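Local coordinates for protein Alp7A (Bacillus subtilis, PDB 5EC0) that binds adenine nucleotide as a plasmid-encoded bacterial actin and probably builds the filaments that segregate its plasmid, at residues V183-L194 / L364-A375; A200-F210 / L220-K228. All coordinates share one frame; numbering follows the deposited sequence.

Contact 1 (V183-L194 / L364-A375); sequences VARWAIKKNFDL and LNLYGLEVLSRA
G368 lets helix 364-386 come close to V183-A187: the axes of helix 185-189 and of residues 364-375 approach to 7.2 Å and cross at 68°. V183 O meets G368 CA in a CA-H...O contact of 3.6 Å, and a side chain at G368 would run into that carbonyl. No hydrogen bond links the two segments, and most of the rest is apolar and aromatic packing. A187 CB touches both L364 CD1 and Y367 CB, while V183 CG2 touches L372 CD1 at 3.6 Å. V371 CG2 lies on W186 O (3.6 Å) and K190 O, and L194 CD2 reaches V371 O.

L372 CD2 stands over the W186 five-membered ring, 3.8 Å from its centroid, in a CH-pi contact; K189 CD and R185 NH1 lie toward the rim of the opposite indole face. F192 points the CZ end of its ring at the face of Y367 in a T-shaped pair, centroids 5.3 Å apart and planes at 88°. E370 CG, anti to the backbone N (chi1 180°), lies over one F192 face, and the bend at chi2 turns the carboxylate on to R374.

R374 grips E370 OE2 side-on with NE (2.8 Å) and NH2, OE2 lying close to the guanidinium plane, and F192 CB rests over the guanidinium centre. This salt bridge lies within the helix; R5 of strand 2-10 adds a second, probably favouring the ionised carboxylate. The N365 side chain, bonded to S181 and D212, lies about 4 Å from a bound magnesium ion.

Strands 2-10 and 14-19 lie against other flanks of helix 364-386, and M128 and Q126 of strand 119-129 touch V183 and L372.

Contact 2 (A200-F210 / L220-K228); sequences AEQFKNYDVVF and LVLLPAGLK
Strands 207-210 and 220-223 zip together as the two arms of a beta hairpin, and this is the tight part of the contact. V208 pairs with L223 and F210 with V221 as hydrogen-bonded pairs; V208 N reaches L223 O at 2.8 Å, and the return bond from L223 N to V208 O is nearly straight (170°). V209 and L222 form the non-hydrogen-bonded pair between them. On the face carrying V208, F210, V221 and L223, L223 CD1 stands over the centre of the F210 ring, 3.7 Å from its centroid. L223 CG lies beside the backbone N (chi1 -50°), which directs that methyl across to the ring.

Past L223 the strands give way to turns, and the contact opens toward K204 and N205, which are exposed. L227 is the buried part of this end: CD2 touches F203 CB at 3.8 Å, V208 CG2 and the F210 ring, and CD1 meets A200. G226 N bonds F203 O at 2.9 Å. D207 OD1 takes A225 N at 2.9 Å on its anti lone pair, while OD2 makes a salt bridge to K320. An alanine at this site would remove the carboxylate, and is likely to leave the A225 amide and the K320 ammonium without their partner and the turn less firmly tied.

Strand 322-327 pairs with the outer edge of 207-213, strand 236-239 with that of 218-223, and I188 and R185 of helix 185-189 pack against F210.

Contacts 1 and 2 lie with centres about 15 Å apart on the same side of the chain's centre. Along the chain the order is 183-194, 200-210, 220-228, 364-375, so the hairpin of contact 2 falls wholly between the two segments of contact 1. They meet directly: R185 NH1 and K189 NZ probably hydrogen-bond L227 O, at 2.8 and 3.2 Å, and I188 O packs on A200 CB. Helix 185-189 thus has the C-terminal helix on one flank and the five-stranded sheet, through its hairpin, on another. This ties that sheet to helix 364-386, which also packs on strands 2-10 and 14-19 of the other domain and probably runs near the base of the nucleotide cleft, consistent with an actin-like fold.

Contact 1 (V183-L194 / L364-A375)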
loop_
_atom_site.group_PDB
_atom_site.type_symbol
_atom_site.label_atom_id
_atom_site.label_comp_id
_atom_site.label_asym_id
_atom_site.label_seq_id
_atom_site.Cartn_x
_atom_site.Cartn_y
_atom_site.Cartn_z
ATOM N N VAL A 183 -8.040 9.030 1.345
ATOM C CA VAL A 183 -8.529 8.339 2.551
ATOM C C VAL A 183 -7.515 8.393 3.708
ATOM O O VAL A 183 -7.875 8.263 4.880
ATOM C CB VAL A 183 -8.898 6.836 2.262
ATOM C CG1 VAL A 183 -7.653 5.976 2.081
ATOM C CG2 VAL A 183 -9.759 6.264 3.384
ATOM N N ALA A 184 -6.248 8.603 3.375
ATOM C CA ALA A 184 -5.205 8.663 4.379
ATOM C C ALA A 184 -5.422 9.804 5.367
ATOM O O ALA A 184 -4.840 9.802 6.450
ATOM C CB ALA A 184 -3.837 8.801 3.718
ATOM N N ARG A 185 -6.250 10.776 5.002
ATOM C CA ARG A 185 -6.442 11.917 5.880
ATOM C C ARG A 185 -7.085 11.437 7.173
ATOM O O ARG A 185 -6.918 12.069 8.199
ATOM C CB ARG A 185 -7.272 13.032 5.207
ATOM C CG ARG A 185 -8.760 12.710 5.036
ATOM C CD ARG A 185 -9.469 13.609 4.024
ATOM N NE ARG A 185 -10.837 13.134 3.821
ATOM C CZ ARG A 185 -11.914 13.537 4.500
ATOM N NH1 ARG A 185 -11.827 14.473 5.440
ATOM N NH2 ARG A 185 -13.096 13.000 4.225
ATOM N N TRP A 186 -7.773 10.296 7.146
ATOM C CA TRP A 186 -8.409 9.820 8.368
ATOM C C TRP A 186 -7.381 9.313 9.377
ATOM O O TRP A 186 -7.631 9.357 10.585
ATOM C CB TRP A 186 -9.461 8.751 8.056
ATOM C CG TRP A 186 -10.662 9.400 7.457
ATOM C CD1 TRP A 186 -11.037 9.385 6.139
ATOM C CD2 TRP A 186 -11.619 10.245 8.135
ATOM N NE1 TRP A 186 -12.170 10.138 5.963
ATOM C CE2 TRP A 186 -12.550 10.669 7.170
ATOM C CE3 TRP A 186 -11.771 10.656 9.471
ATOM C CZ2 TRP A 186 -13.645 11.496 7.493
ATOM C CZ3 TRP A 186 -12.858 11.474 9.797
ATOM C CH2 TRP A 186 -13.782 11.886 8.808
ATOM N N ALA A 187 -6.213 8.881 8.898
ATOM C CA ALA A 187 -5.159 8.426 9.807
ATOM C C ALA A 187 -4.471 9.616 10.481
ATOM O O ALA A 187 -3.850 9.466 11.519
ATOM C CB ALA A 187 -4.127 7.553 9.062
ATOM N N ILE A 188 -4.604 10.798 9.885
ATOM C CA ILE A 188 -4.134 12.043 10.501
ATOM C C ILE A 188 -5.205 12.661 11.438
ATOM O O ILE A 188 -4.895 13.227 12.497
ATOM C CB ILE A 188 -3.754 13.085 9.412
ATOM C CG1 ILE A 188 -2.745 12.498 8.402
ATOM C CG2 ILE A 188 -3.273 14.406 10.052
ATOM C CD1 ILE A 188 -1.415 12.022 9.030
ATOM N N LYS A 189 -6.468 12.556 11.041
ATOM C CA LYS A 189 -7.554 13.201 11.773
ATOM C C LYS A 189 -7.861 12.486 13.086
ATOM O O LYS A 189 -8.071 13.126 14.120
ATOM C CB LYS A 189 -8.820 13.263 10.915
ATOM C CG LYS A 189 -8.654 14.032 9.587
ATOM C CD LYS A 189 -9.880 13.865 8.674
ATOM C CE LYS A 189 -11.125 14.546 9.233
ATOM N NZ LYS A 189 -10.979 16.047 9.309
ATOM N N LYS A 190 -7.885 11.160 13.023
ATOM C CA LYS A 190 -8.285 10.310 14.144
ATOM C C LYS A 190 -7.265 9.214 14.454
ATOM O O LYS A 190 -6.522 8.784 13.563
ATOM C CB LYS A 190 -9.630 9.648 13.831
ATOM C CG LYS A 190 -10.750 10.604 13.457
ATOM C CD LYS A 190 -11.388 11.188 14.683
ATOM C CE LYS A 190 -12.900 11.323 14.523
ATOM N NZ LYS A 190 -13.505 11.698 15.826
ATOM N N ASN A 191 -7.247 8.744 15.700
ATOM C CA ASN A 191 -6.555 7.499 16.022
ATOM C C ASN A 191 -7.544 6.322 15.930
ATOM O O ASN A 191 -8.719 6.514 15.625
ATOM C CB ASN A 191 -5.897 7.575 17.405
ATOM C CG ASN A 191 -6.902 7.785 18.533
ATOM O OD1 ASN A 191 -8.101 7.590 18.372
ATOM N ND2 ASN A 191 -6.400 8.181 19.687
ATOM N N PHE A 192 -7.084 5.109 16.183
ATOM C CA PHE A 192 -7.963 3.946 16.021
ATOM C C PHE A 192 -9.101 3.896 17.060
ATOM O O PHE A 192 -10.051 3.134 16.909
ATOM C CB PHE A 192 -7.144 2.654 16.080
ATOM C CG PHE A 192 -6.109 2.540 14.985
ATOM C CD1 PHE A 192 -6.313 3.153 13.752
ATOM C CD2 PHE A 192 -4.937 1.819 15.189
ATOM C CE1 PHE A 192 -5.368 3.066 12.745
ATOM C CE2 PHE A 192 -3.984 1.718 14.190
ATOM C CZ PHE A 192 -4.202 2.345 12.950
ATOM N N ASP A 193 -9.000 4.702 18.111
ATOM C CA ASP A 193 -10.093 4.835 19.069
ATOM C C ASP A 193 -11.055 5.929 18.652
ATOM O O ASP A 193 -11.932 6.302 19.427
ATOM C CB ASP A 193 -9.564 5.134 20.476
ATOM C CG ASP A 193 -8.759 3.988 21.054
ATOM O OD1 ASP A 193 -9.066 2.820 20.746
ATOM O OD2 ASP A 193 -7.813 4.256 21.812
ATOM N N LEU A 194 -10.867 6.454 17.438
ATOM C CA LEU A 194 -11.736 7.485 16.847
ATOM C C LEU A 194 -11.731 8.798 17.635
ATOM O O LEU A 194 -12.676 9.576 17.573
ATOM C CB LEU A 194 -13.174 6.964 16.708
ATOM C CG LEU A 194 -13.276 5.571 16.077
ATOM C CD1 LEU A 194 -14.726 5.069 16.045
ATOM C CD2 LEU A 194 -12.664 5.587 14.685
ATOM N N LEU A 364 0.044 4.908 5.765
ATOM C CA LEU A 364 -0.994 5.907 6.071
ATOM C C LEU A 364 -2.348 5.612 5.389
ATOM O O LEU A 364 -3.407 5.718 6.029
ATOM C CB LEU A 364 -0.510 7.316 5.686
ATOM C CG LEU A 364 -1.138 8.458 6.488
ATOM C CD1 LEU A 364 -0.716 8.364 7.958
ATOM C CD2 LEU A 364 -0.778 9.835 5.915
ATOM N N ASN A 365 -2.325 5.258 4.104
ATOM C CA ASN A 365 -3.567 4.893 3.404
ATOM C C ASN A 365 -4.296 3.742 4.130
ATOM O O ASN A 365 -5.491 3.848 4.456
ATOM C CB ASN A 365 -3.282 4.498 1.947
ATOM C CG ASN A 365 -3.134 5.706 1.014
ATOM O OD1 ASN A 365 -3.844 6.702 1.145
ATOM N ND2 ASN A 365 -2.195 5.618 0.080
ATOM N N LEU A 366 -3.563 2.657 4.389
ATOM C CA LEU A 366 -4.082 1.496 5.122
ATOM C C LEU A 366 -4.683 1.888 6.475
ATOM O O LEU A 366 -5.753 1.420 6.861
ATOM C CB LEU A 366 -2.973 0.474 5.344
ATOM C CG LEU A 366 -3.331 -0.862 5.983
ATOM C CD1 LEU A 366 -4.529 -1.454 5.306
ATOM C CD2 LEU A 366 -2.130 -1.829 5.879
ATOM N N TYR A 367 -3.967 2.756 7.176
ATOM C CA TYR A 367 -4.360 3.227 8.489
ATOM C C TYR A 367 -5.627 4.067 8.413
ATOM O O TYR A 367 -6.458 4.037 9.321
ATOM C CB TYR A 367 -3.219 4.032 9.124
ATOM C CG TYR A 367 -2.181 3.166 9.799
ATOM C CD1 TYR A 367 -2.224 1.780 9.677
ATOM C CD2 TYR A 367 -1.177 3.726 10.586
ATOM C CE1 TYR A 367 -1.286 0.978 10.304
ATOM C CE2 TYR A 367 -0.245 2.931 11.231
ATOM C CZ TYR A 367 -0.302 1.560 11.082
ATOM O OH TYR A 367 0.624 0.765 11.712
ATOM N N GLY A 368 -5.765 4.799 7.315
ATOM C CA GLY A 368 -6.965 5.565 7.048
ATOM C C GLY A 368 -8.143 4.632 6.859
ATOM O O GLY A 368 -9.228 4.889 7.370
ATOM N N LEU A 369 -7.931 3.534 6.135
ATOM C CA LEU A 369 -8.968 2.516 6.039
ATOM C C LEU A 369 -9.289 1.964 7.426
ATOM O O LEU A 369 -10.452 1.769 7.767
ATOM C CB LEU A 369 -8.553 1.369 5.121
ATOM C CG LEU A 369 -8.468 1.629 3.617
ATOM C CD1 LEU A 369 -8.230 0.329 2.830
ATOM C CD2 LEU A 369 -9.721 2.383 3.093
ATOM N N GLU A 370 -8.257 1.690 8.218
ATOM C CA GLU A 370 -8.480 1.095 9.528
ATOM C C GLU A 370 -9.398 1.996 10.392
ATOM O O GLU A 370 -10.365 1.527 10.992
ATOM C CB GLU A 370 -7.141 0.829 10.227
ATOM C CG GLU A 370 -7.263 0.205 11.621
ATOM C CD GLU A 370 -7.838 -1.217 11.618
ATOM O OE1 GLU A 370 -7.798 -1.885 10.564
ATOM O OE2 GLU A 370 -8.329 -1.664 12.680
ATOM N N VAL A 371 -9.099 3.290 10.420
ATOM C CA VAL A 371 -9.921 4.271 11.123
ATOM C C VAL A 371 -11.368 4.233 10.628
ATOM O O VAL A 371 -12.307 4.238 11.428
ATOM C CB VAL A 371 -9.362 5.714 10.940
ATOM C CG1 VAL A 371 -10.439 6.792 11.271
ATOM C CG2 VAL A 371 -8.101 5.936 11.757
ATOM N N LEU A 372 -11.559 4.196 9.310
ATOM C CA LEU A 372 -12.920 4.158 8.785
ATOM C C LEU A 372 -13.630 2.862 9.187
ATOM O O LEU A 372 -14.826 2.864 9.438
ATOM C CB LEU A 372 -12.926 4.334 7.270
ATOM C CG LEU A 372 -12.637 5.783 6.848
ATOM C CD1 LEU A 372 -12.739 5.957 5.336
ATOM C CD2 LEU A 372 -13.575 6.781 7.593
ATOM N N SER A 373 -12.896 1.762 9.273
ATOM C CA SER A 373 -13.539 0.489 9.578
ATOM C C SER A 373 -13.922 0.439 11.059
ATOM O O SER A 373 -14.925 -0.164 11.398
ATOM C CB SER A 373 -12.641 -0.701 9.184
ATOM O OG SER A 373 -11.508 -0.797 10.026
ATOM N N ARG A 374 -13.160 1.094 11.938
ATOM C CA ARG A 374 -13.583 1.189 13.343
ATOM C C ARG A 374 -14.807 2.083 13.518
ATOM O O ARG A 374 -15.625 1.839 14.387
ATOM C CB ARG A 374 -12.479 1.736 14.248
ATOM C CG ARG A 374 -11.153 1.042 14.126
ATOM C CD ARG A 374 -10.953 -0.060 15.128
ATOM N NE ARG A 374 -9.581 -0.548 14.981
ATOM C CZ ARG A 374 -8.729 -0.730 15.983
ATOM N NH1 ARG A 374 -9.102 -0.481 17.234
ATOM N NH2 ARG A 374 -7.505 -1.173 15.726
ATOM N N ALA A 375 -14.913 3.140 12.724
ATOM C CA ALA A 375 -16.059 4.029 12.855
ATOM C C ALA A 375 -17.281 3.290 12.342
ATOM O O ALA A 375 -18.363 3.351 12.935
ATOM C CB ALA A 375 -15.834 5.327 12.101
#

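Contact 2 (A200-F210 / L220-K228)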
loop_
_atom_site.group_PDB
_atom_site.type_symbol
_atom_site.label_atom_id
_atom_site.label_comp_id
_atom_site.label_asym_id
_atom_site.label_seq_id
_atom_site.Cartn_x
_atom_site.Cartn_y
_atom_site.Cartn_z
ATOM N N ALA A 200 -3.436 16.725 14.368
ATOM C CA ALA A 200 -4.155 17.296 13.230
ATOM C C ALA A 200 -4.444 18.789 13.394
ATOM O O ALA A 200 -4.894 19.440 12.441
ATOM C CB ALA A 200 -5.462 16.540 12.996
ATOM N N GLU A 201 -4.189 19.330 14.588
ATOM C CA GLU A 201 -4.541 20.723 14.886
ATOM C C GLU A 201 -3.691 21.706 14.109
ATOM O O GLU A 201 -4.111 22.840 13.876
ATOM C CB GLU A 201 -4.418 21.030 16.386
ATOM C CG GLU A 201 -5.409 20.268 17.267
ATOM C CD GLU A 201 -6.856 20.688 17.034
ATOM O OE1 GLU A 201 -7.124 21.911 16.959
ATOM O OE2 GLU A 201 -7.722 19.792 16.927
ATOM N N GLN A 202 -2.494 21.279 13.708
ATOM C CA GLN A 202 -1.597 22.156 12.963
ATOM C C GLN A 202 -2.152 22.410 11.559
ATOM O O GLN A 202 -1.708 23.339 10.876
ATOM C CB GLN A 202 -0.186 21.561 12.883
ATOM C CG GLN A 202 -0.104 20.225 12.109
ATOM C CD GLN A 202 1.272 19.575 12.246
ATOM O OE1 GLN A 202 2.282 20.163 11.861
ATOM N NE2 GLN A 202 1.317 18.374 12.822
ATOM N N PHE A 203 -3.119 21.586 11.139
ATOM C CA PHE A 203 -3.744 21.740 9.820
ATOM C C PHE A 203 -5.157 22.347 9.915
ATOM O O PHE A 203 -5.872 22.433 8.918
ATOM C CB PHE A 203 -3.800 20.384 9.087
ATOM C CG PHE A 203 -2.471 19.670 9.042
ATOM C CD1 PHE A 203 -1.413 20.187 8.299
ATOM C CD2 PHE A 203 -2.273 18.484 9.755
ATOM C CE1 PHE A 203 -0.168 19.543 8.263
ATOM C CE2 PHE A 203 -1.045 17.820 9.710
ATOM C CZ PHE A 203 0.010 18.354 8.963
ATOM N N LYS A 204 -5.548 22.761 11.115
ATOM C CA LYS A 204 -6.868 23.358 11.340
ATOM C C LYS A 204 -7.132 24.575 10.451
ATOM O O LYS A 204 -8.239 24.758 9.958
ATOM C CB LYS A 204 -7.017 23.752 12.816
ATOM C CG LYS A 204 -8.333 24.430 13.174
ATOM C CD LYS A 204 -8.532 24.519 14.690
ATOM C CE LYS A 204 -9.351 23.337 15.214
ATOM N NZ LYS A 204 -9.641 23.427 16.677
ATOM N N ASN A 205 -6.110 25.401 10.240
ATOM C CA ASN A 205 -6.286 26.632 9.477
ATOM C C ASN A 205 -5.493 26.711 8.182
ATOM O O ASN A 205 -5.199 27.796 7.715
ATOM C CB ASN A 205 -5.908 27.841 10.337
ATOM C CG ASN A 205 -6.686 27.905 11.619
ATOM O OD1 ASN A 205 -7.914 27.797 11.621
ATOM N ND2 ASN A 205 -5.977 28.056 12.728
ATOM N N TYR A 206 -5.124 25.581 7.598
ATOM C CA TYR A 206 -4.369 25.641 6.359
ATOM C C TYR A 206 -4.928 24.620 5.382
ATOM O O TYR A 206 -5.222 23.479 5.759
ATOM C CB TYR A 206 -2.869 25.398 6.613
ATOM C CG TYR A 206 -2.208 26.401 7.550
ATOM C CD1 TYR A 206 -2.264 26.239 8.930
ATOM C CD2 TYR A 206 -1.518 27.504 7.052
ATOM C CE1 TYR A 206 -1.669 27.161 9.792
ATOM C CE2 TYR A 206 -0.923 28.423 7.901
ATOM C CZ TYR A 206 -0.994 28.242 9.269
ATOM O OH TYR A 206 -0.389 29.153 10.115
ATOM N N ASP A 207 -5.116 25.033 4.134
ATOM C CA ASP A 207 -5.332 24.047 3.088
ATOM C C ASP A 207 -4.062 23.186 3.036
ATOM O O ASP A 207 -2.956 23.689 3.238
ATOM C CB ASP A 207 -5.612 24.700 1.738
ATOM C CG ASP A 207 -6.901 25.515 1.729
ATOM O OD1 ASP A 207 -7.791 25.301 2.586
ATOM O OD2 ASP A 207 -7.021 26.375 0.835
ATOM N N VAL A 208 -4.222 21.897 2.782
ATOM C CA VAL A 208 -3.101 20.987 2.802
ATOM C C VAL A 208 -3.012 20.202 1.506
ATOM O O VAL A 208 -4.012 19.631 1.044
ATOM C CB VAL A 208 -3.204 20.009 4.001
ATOM C CG1 VAL A 208 -2.199 18.867 3.871
ATOM C CG2 VAL A 208 -2.977 20.765 5.297
ATOM N N VAL A 209 -1.815 20.168 0.922
ATOM C CA VAL A 209 -1.569 19.279 -0.200
ATOM C C VAL A 209 -1.029 17.920 0.276
ATOM O O VAL A 209 0.136 17.795 0.705
ATOM C CB VAL A 209 -0.597 19.909 -1.214
ATOM C CG1 VAL A 209 -0.346 18.956 -2.377
ATOM C CG2 VAL A 209 -1.163 21.224 -1.720
ATOM N N PHE A 210 -1.891 16.905 0.209
ATOM C CA PHE A 210 -1.490 15.532 0.545
ATOM C C PHE A 210 -0.688 14.941 -0.587
ATOM O O PHE A 210 -1.199 14.844 -1.699
ATOM C CB PHE A 210 -2.703 14.654 0.807
ATOM C CG PHE A 210 -2.985 14.408 2.255
ATOM C CD1 PHE A 210 -2.812 15.407 3.194
ATOM C CD2 PHE A 210 -3.453 13.171 2.672
ATOM C CE1 PHE A 210 -3.088 15.179 4.542
ATOM C CE2 PHE A 210 -3.717 12.923 4.009
ATOM C CZ PHE A 210 -3.540 13.936 4.951
ATOM N N LEU A 220 -1.602 13.428 -5.604
ATOM C CA LEU A 220 -1.784 14.580 -4.735
ATOM C C LEU A 220 -3.254 14.925 -4.562
ATOM O O LEU A 220 -4.031 14.903 -5.527
ATOM C CB LEU A 220 -1.019 15.786 -5.286
ATOM C CG LEU A 220 0.494 15.591 -5.459
ATOM C CD1 LEU A 220 0.831 15.199 -6.881
ATOM C CD2 LEU A 220 1.236 16.855 -5.079
ATOM N N VAL A 221 -3.630 15.231 -3.323
ATOM C CA VAL A 221 -4.994 15.641 -3.005
ATOM C C VAL A 221 -5.004 16.997 -2.296
ATOM O O VAL A 221 -4.240 17.214 -1.358
ATOM C CB VAL A 221 -5.693 14.616 -2.111
ATOM C CG1 VAL A 221 -7.196 14.842 -2.145
ATOM C CG2 VAL A 221 -5.355 13.213 -2.567
ATOM N N LEU A 222 -5.860 17.913 -2.736
ATOM C CA LEU A 222 -5.950 19.217 -2.072
ATOM C C LEU A 222 -7.072 19.191 -1.028
ATOM O O LEU A 222 -8.252 19.093 -1.375
ATOM C CB LEU A 222 -6.157 20.338 -3.096
ATOM C CG LEU A 222 -6.174 21.791 -2.591
ATOM C CD1 LEU A 222 -4.876 22.096 -1.867
ATOM C CD2 LEU A 222 -6.383 22.776 -3.749
ATOM N N LEU A 223 -6.696 19.236 0.250
ATOM C CA LEU A 223 -7.667 19.219 1.344
ATOM C C LEU A 223 -7.860 20.607 1.938
ATOM O O LEU A 223 -6.916 21.196 2.469
ATOM C CB LEU A 223 -7.237 18.252 2.453
ATOM C CG LEU A 223 -6.849 16.828 2.027
ATOM C CD1 LEU A 223 -6.432 16.004 3.225
ATOM C CD2 LEU A 223 -7.969 16.136 1.289
ATOM N N PRO A 224 -9.092 21.127 1.865
ATOM C CA PRO A 224 -9.421 22.416 2.476
ATOM C C PRO A 224 -9.188 22.380 3.983
ATOM O O PRO A 224 -9.291 21.309 4.587
ATOM C CB PRO A 224 -10.913 22.598 2.149
ATOM C CG PRO A 224 -11.171 21.691 0.990
ATOM C CD PRO A 224 -10.252 20.516 1.197
ATOM N N ALA A 225 -8.880 23.544 4.550
ATOM C CA ALA A 225 -8.538 23.730 5.959
ATOM C C ALA A 225 -9.278 22.802 6.925
ATOM O O ALA A 225 -10.492 22.691 6.879
ATOM C CB ALA A 225 -8.795 25.203 6.351
ATOM N N GLY A 226 -8.536 22.146 7.811
ATOM C CA GLY A 226 -9.140 21.181 8.718
ATOM C C GLY A 226 -9.234 19.766 8.149
ATOM O O GLY A 226 -10.005 18.951 8.639
ATOM N N LEU A 227 -8.449 19.483 7.115
ATOM C CA LEU A 227 -8.400 18.151 6.505
ATOM C C LEU A 227 -9.796 17.669 6.085
ATOM O O LEU A 227 -10.169 16.510 6.300
ATOM C CB LEU A 227 -7.745 17.145 7.462
ATOM C CG LEU A 227 -6.358 17.564 7.976
ATOM C CD1 LEU A 227 -5.823 16.582 9.005
ATOM C CD2 LEU A 227 -5.350 17.746 6.829
ATOM N N LYS A 228 -10.544 18.580 5.470
ATOM C CA LYS A 228 -11.916 18.337 5.039
ATOM C C LYS A 228 -11.902 17.663 3.675
ATOM O O LYS A 228 -10.857 17.621 3.030
ATOM C CB LYS A 228 -12.697 19.666 5.009
ATOM C CG LYS A 228 -12.947 20.239 6.401
ATOM C CD LYS A 228 -13.519 21.640 6.373
ATOM C CE LYS A 228 -13.739 22.166 7.790
ATOM N NZ LYS A 228 -14.497 21.177 8.615
HETATM O O HOH W 1 -6.595 20.832 5.614
#